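Local coordinates for protein uncharacterized metal-dependent hydrolase (Pyrococcus horikoshii, PDB 3IGH) that probably hydrolyses carbon-nitrogen bonds other than peptide bonds, as a member of the metal-dependent amidohydrolase family, its substrate being unknown, at residues G84-E89 / Q110-E115; D71-S76 / T399-E404. All coordinates share one frame; numbering follows the deposited sequence. Where two conformers were deposited one is given.

Contact 1: residues G84-E89 / Q110-E115; sequences GAKSIE and QDELGE. With SO4 (sulfate ion), chain I.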
# COMPACT_ATOMS: atom_id res chain seq x y z
N GLY A 84 -40.16 17.16 -4.45
CA GLY A 84 -41.60 17.04 -4.52
C GLY A 84 -42.38 17.38 -3.26
O GLY A 84 -43.61 17.27 -3.26
N ALA A 85 -41.69 17.78 -2.19
CA ALA A 85 -42.35 18.24 -0.96
C ALA A 85 -43.12 19.53 -1.25
O ALA A 85 -42.56 20.49 -1.79
CB ALA A 85 -41.35 18.44 0.18
N LYS A 86 -44.40 19.53 -0.90
CA LYS A 86 -45.32 20.58 -1.33
C LYS A 86 -45.65 21.62 -0.26
O LYS A 86 -46.34 22.60 -0.55
CB LYS A 86 -46.60 19.96 -1.90
CG LYS A 86 -46.43 19.22 -3.23
CD LYS A 86 -45.90 20.13 -4.33
CE LYS A 86 -45.91 19.44 -5.69
NZ LYS A 86 -44.95 18.30 -5.76
N SER A 87 -45.15 21.40 0.95
CA SER A 87 -45.34 22.34 2.07
C SER A 87 -44.22 22.19 3.09
O SER A 87 -43.55 21.16 3.13
CB SER A 87 -46.68 22.07 2.77
OG SER A 87 -46.72 20.75 3.28
N ILE A 88 -44.05 23.22 3.93
CA ILE A 88 -43.12 23.16 5.07
C ILE A 88 -43.48 21.98 5.97
O ILE A 88 -42.59 21.23 6.40
CB ILE A 88 -43.09 24.50 5.87
CG1 ILE A 88 -42.61 25.67 5.00
CG2 ILE A 88 -42.24 24.39 7.15
CD1 ILE A 88 -41.26 25.45 4.30
N GLU A 89 -44.78 21.79 6.20
CA GLU A 89 -45.31 20.66 6.98
C GLU A 89 -44.80 19.31 6.47
O GLU A 89 -44.33 18.48 7.26
CB GLU A 89 -46.85 20.72 7.00
CG GLU A 89 -47.56 19.54 7.70
CD GLU A 89 -47.97 18.43 6.73
OE1 GLU A 89 -48.59 18.73 5.68
OE2 GLU A 89 -47.69 17.25 7.03
N GLN A 110 -38.40 26.03 -3.28
CA GLN A 110 -39.38 27.00 -2.77
C GLN A 110 -40.59 27.12 -3.70
O GLN A 110 -41.68 27.47 -3.24
CB GLN A 110 -38.74 28.38 -2.51
CG GLN A 110 -38.29 29.19 -3.74
CD GLN A 110 -36.87 28.85 -4.20
OE1 GLN A 110 -36.34 27.78 -3.89
NE2 GLN A 110 -36.26 29.77 -4.93
N ASP A 111 -40.40 26.82 -4.98
CA ASP A 111 -41.49 26.83 -5.97
C ASP A 111 -42.53 25.74 -5.71
O ASP A 111 -43.73 25.93 -5.97
CB ASP A 111 -40.93 26.73 -7.39
CG ASP A 111 -40.23 28.01 -7.83
OD1 ASP A 111 -40.36 29.04 -7.13
OD2 ASP A 111 -39.56 27.98 -8.88
N GLU A 112 -42.08 24.61 -5.18
CA GLU A 112 -42.97 23.51 -4.79
C GLU A 112 -43.58 23.72 -3.40
O GLU A 112 -44.74 23.39 -3.16
CB GLU A 112 -42.22 22.18 -4.81
CG GLU A 112 -41.72 21.75 -6.20
CD GLU A 112 -41.04 20.39 -6.19
OE1 GLU A 112 -41.56 19.46 -6.83
OE2 GLU A 112 -39.99 20.24 -5.52
N LEU A 113 -42.77 24.26 -2.49
CA LEU A 113 -43.15 24.47 -1.10
C LEU A 113 -44.12 25.64 -0.93
O LEU A 113 -44.99 25.62 -0.06
CB LEU A 113 -41.90 24.73 -0.25
CG LEU A 113 -40.87 23.61 -0.08
CD1 LEU A 113 -39.59 24.16 0.53
CD2 LEU A 113 -41.44 22.48 0.76
N GLY A 114 -43.97 26.66 -1.77
CA GLY A 114 -44.74 27.89 -1.65
C GLY A 114 -43.96 29.03 -1.01
O GLY A 114 -44.37 30.19 -1.07
N GLU A 115 -42.82 28.67 -0.42
CA GLU A 115 -42.03 29.55 0.45
C GLU A 115 -40.68 28.88 0.76
O GLU A 115 -40.53 27.67 0.59
CB GLU A 115 -42.79 29.82 1.76
CG GLU A 115 -43.26 28.56 2.48
CD GLU A 115 -44.03 28.85 3.77
OE1 GLU A 115 -44.94 28.07 4.10
OE2 GLU A 115 -43.72 29.85 4.45
S SO4 I . -37.38 33.22 -5.21
O1 SO4 I . -38.30 33.39 -4.08
O2 SO4 I . -37.43 34.41 -6.06
O3 SO4 I . -36.02 33.04 -4.70
O4 SO4 I . -37.78 32.06 -6.00
O HOH W 1 -39.77 20.85 -2.50
O HOH W 2 -45.60 25.56 3.19
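Glu112 reaches out from the short helix 110-113 to the turn at Gly84, with its chain extended beyond CG (chi2 -177°) and the carboxylate laid against the glycine backbone. OE2 accepts the Gly84 N-H at 3.3 Å, on the syn side but 32° out of the carboxylate plane, a bent bond of 146°. The other oxygen, OE1, faces Lys86. That lysine chain crosses Glu112 obliquely, bent at chi2 and chi4, and its NZ bonds to Gly84 O at 3.0 Å from above the carbonyl plane, while its salt bridge to Glu112 OE1 is long at 3.7 Å. A water lies within hydrogen-bonding distance of both Ala85 O and Glu112 OE2. An alanine in place of Glu112 would probably leave the Gly84 N-H without this acceptor and Lys86 with Gly84 O but no carboxylate.

Deeper in, Leu113 points its CD2 between two carbonyls, 3.4 Å from Ala85 O and equally near Ser87 O, with Ala85 CB alongside; Leu91 of helix 88-96 touches the same leucine. Ser87 is the N-cap of that helix, its OG taking the Glu90 N-H. At the far end Glu115 crosses Ile88 at about a right angle, its OE1 3.5 Å from Ile88 CG1. A second water accepts from Ile88 N and also lies 2.8 Å from Glu115 OE1, with Leu113 O a longer neighbour.

Lys86 O and Glu112 O, both acceptors, lie 3.2 Å apart unbonded. The polar join rests on the Glu112 carboxylate and two waters, with Leu113, Ala85 and Ile88 supplying apolar packing.

Contact 2: residues D71-S76 / T399-E404; sequences DELGMS and TDSPIE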
# COMPACT_ATOMS: atom_id res chain seq x y z
N ASP A 71 -17.77 8.49 -1.08
CA ASP A 71 -18.26 9.04 0.18
C ASP A 71 -19.57 9.82 -0.00
O ASP A 71 -20.52 9.65 0.78
CB ASP A 71 -17.19 9.91 0.87
CG ASP A 71 -16.63 11.01 -0.04
OD1 ASP A 71 -16.85 11.02 -1.28
OD2 ASP A 71 -15.94 11.88 0.51
N GLU A 72 -19.64 10.63 -1.06
CA GLU A 72 -20.84 11.40 -1.36
C GLU A 72 -22.00 10.50 -1.77
O GLU A 72 -23.15 10.81 -1.47
CB GLU A 72 -20.57 12.43 -2.43
CG GLU A 72 -19.67 13.58 -1.97
CD GLU A 72 -19.28 14.52 -3.10
OE1 GLU A 72 -19.88 14.44 -4.20
OE2 GLU A 72 -18.36 15.34 -2.89
N LEU A 73 -21.71 9.38 -2.44
CA LEU A 73 -22.75 8.43 -2.81
C LEU A 73 -23.37 7.81 -1.56
O LEU A 73 -24.59 7.72 -1.44
CB LEU A 73 -22.22 7.34 -3.75
CG LEU A 73 -23.16 6.17 -4.09
CD1 LEU A 73 -24.48 6.66 -4.70
CD2 LEU A 73 -22.47 5.15 -5.03
N GLY A 74 -22.52 7.40 -0.63
CA GLY A 74 -22.97 6.90 0.68
C GLY A 74 -23.85 7.89 1.41
O GLY A 74 -24.90 7.51 1.91
N MET A 75 -23.44 9.16 1.44
CA MET A 75 -24.21 10.24 2.09
C MET A 75 -25.57 10.40 1.42
O MET A 75 -26.59 10.48 2.11
CB MET A 75 -23.44 11.58 2.10
CG MET A 75 -24.34 12.80 2.46
SD MET A 75 -23.56 14.31 3.10
CE MET A 75 -22.88 13.67 4.62
N SER A 76 -25.56 10.43 0.08
CA SER A 76 -26.78 10.61 -0.72
C SER A 76 -27.80 9.51 -0.47
O SER A 76 -29.00 9.76 -0.44
CB SER A 76 -26.42 10.67 -2.21
OG SER A 76 -27.57 10.85 -3.02
N THR A 399 -20.20 7.82 -14.03
CA THR A 399 -21.47 8.43 -13.67
C THR A 399 -21.29 9.73 -12.91
O THR A 399 -22.24 10.51 -12.82
CB THR A 399 -22.33 7.49 -12.80
OG1 THR A 399 -21.58 7.06 -11.66
CG2 THR A 399 -22.79 6.27 -13.60
N ASP A 400 -20.10 9.96 -12.33
CA ASP A 400 -19.88 11.03 -11.37
C ASP A 400 -20.88 10.92 -10.22
O ASP A 400 -21.31 11.92 -9.65
CB ASP A 400 -19.94 12.43 -12.04
CG ASP A 400 -19.33 13.52 -11.18
OD1 ASP A 400 -18.48 13.22 -10.32
OD2 ASP A 400 -19.72 14.70 -11.37
N SER A 401 -21.26 9.69 -9.89
CA SER A 401 -22.20 9.43 -8.81
C SER A 401 -21.71 10.11 -7.52
O SER A 401 -20.51 10.06 -7.21
CB SER A 401 -22.35 7.92 -8.61
OG SER A 401 -23.13 7.63 -7.47
N PRO A 402 -22.63 10.75 -6.78
CA PRO A 402 -24.10 10.77 -6.89
C PRO A 402 -24.75 11.88 -7.74
O PRO A 402 -25.97 12.10 -7.60
CB PRO A 402 -24.53 10.93 -5.43
CG PRO A 402 -23.46 11.83 -4.85
CD PRO A 402 -22.17 11.54 -5.62
N ILE A 403 -23.98 12.56 -8.59
CA ILE A 403 -24.53 13.60 -9.46
C ILE A 403 -25.50 12.98 -10.48
O ILE A 403 -26.56 13.54 -10.76
CB ILE A 403 -23.41 14.44 -10.16
CG1 ILE A 403 -22.44 15.04 -9.13
CG2 ILE A 403 -23.99 15.53 -11.07
CD1 ILE A 403 -23.08 15.90 -8.06
N GLU A 404 -25.12 11.83 -11.01
CA GLU A 404 -26.02 11.04 -11.86
C GLU A 404 -26.33 9.74 -11.13
O GLU A 404 -25.58 9.38 -10.21
CB GLU A 404 -25.36 10.71 -13.20
CG GLU A 404 -24.89 11.92 -13.98
CD GLU A 404 -26.02 12.80 -14.46
OE1 GLU A 404 -27.13 12.28 -14.72
OE2 GLU A 404 -25.79 14.02 -14.59
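Pro402 lies against the side of helix 70-78, its ring reaching the helix backbone between Glu72 and Ser76. CG comes 3.5 Å from Glu72 O, the same oxygen that takes the helical N-H of Ser76, and CD rests 3.7 Å from Glu72 CB. On the next turn Ser76 CB meets Pro402 CB at 3.7 Å. Glu72 crosses the proline ring at about a right angle, with OE1 of its extended chain near the same CD atom. The peptide bond before Pro402 is cis, which bends the loop sharply between Ser401 and the ring.

Leu73 carries the next largest share. Its CG stands anti to the backbone N (chi1 173°), and both methyls fall around the Ser401 hydroxyl: CD1 is 3.2 Å from OG, a close approach, and CD2 3.5 Å. CD1 also touches Pro402 CB, more loosely, at 4.3 Å. No hydrogen bond forms between the two segments, and the proline ring and leucine methyls meet their partners by van der Waals packing. From helix 183-199, Ala193 and Leu197 pack on the same leucine.

The setting is the amidohydrolase TIM barrel. Segment 399-404 is the loop following the barrel strand 395-397, and helix 70-78 follows the long strand 58-68, so the contact joins loops and helices at the C-terminal ends of the strands, where this family places its active site.

Ser401 continues the tie to that first strand region. Its N-H bonds to Thr399 OG1 at 3.2 Å in an ST turn, and Thr399 OG1 is also hydrogen-bonded to Asp65. Backbone hydrogen bonds pair Asp400 with His67 and Ser401 with His69.

Contact 2 lies near the middle of the molecule, about 7 Å from the centre of the chain, whereas contact 1 is peripheral, about 31 Å from it. Their centres are 25 Å apart and their nearest atoms about 14 Å, with no touch. Along the chain, 71-76 comes first, then both segments of contact 1, and 399-404 only much later. Contact 2 therefore brings together regions far apart in sequence at the barrel, while contact 1 packs the start of helix 88-96 against the short helix 110-113, beside a separate six-stranded sheet that includes strands 80-81 and 103-108. That sheet is an insertion following helix 70-78, so the two contacts hold different parts of the fold.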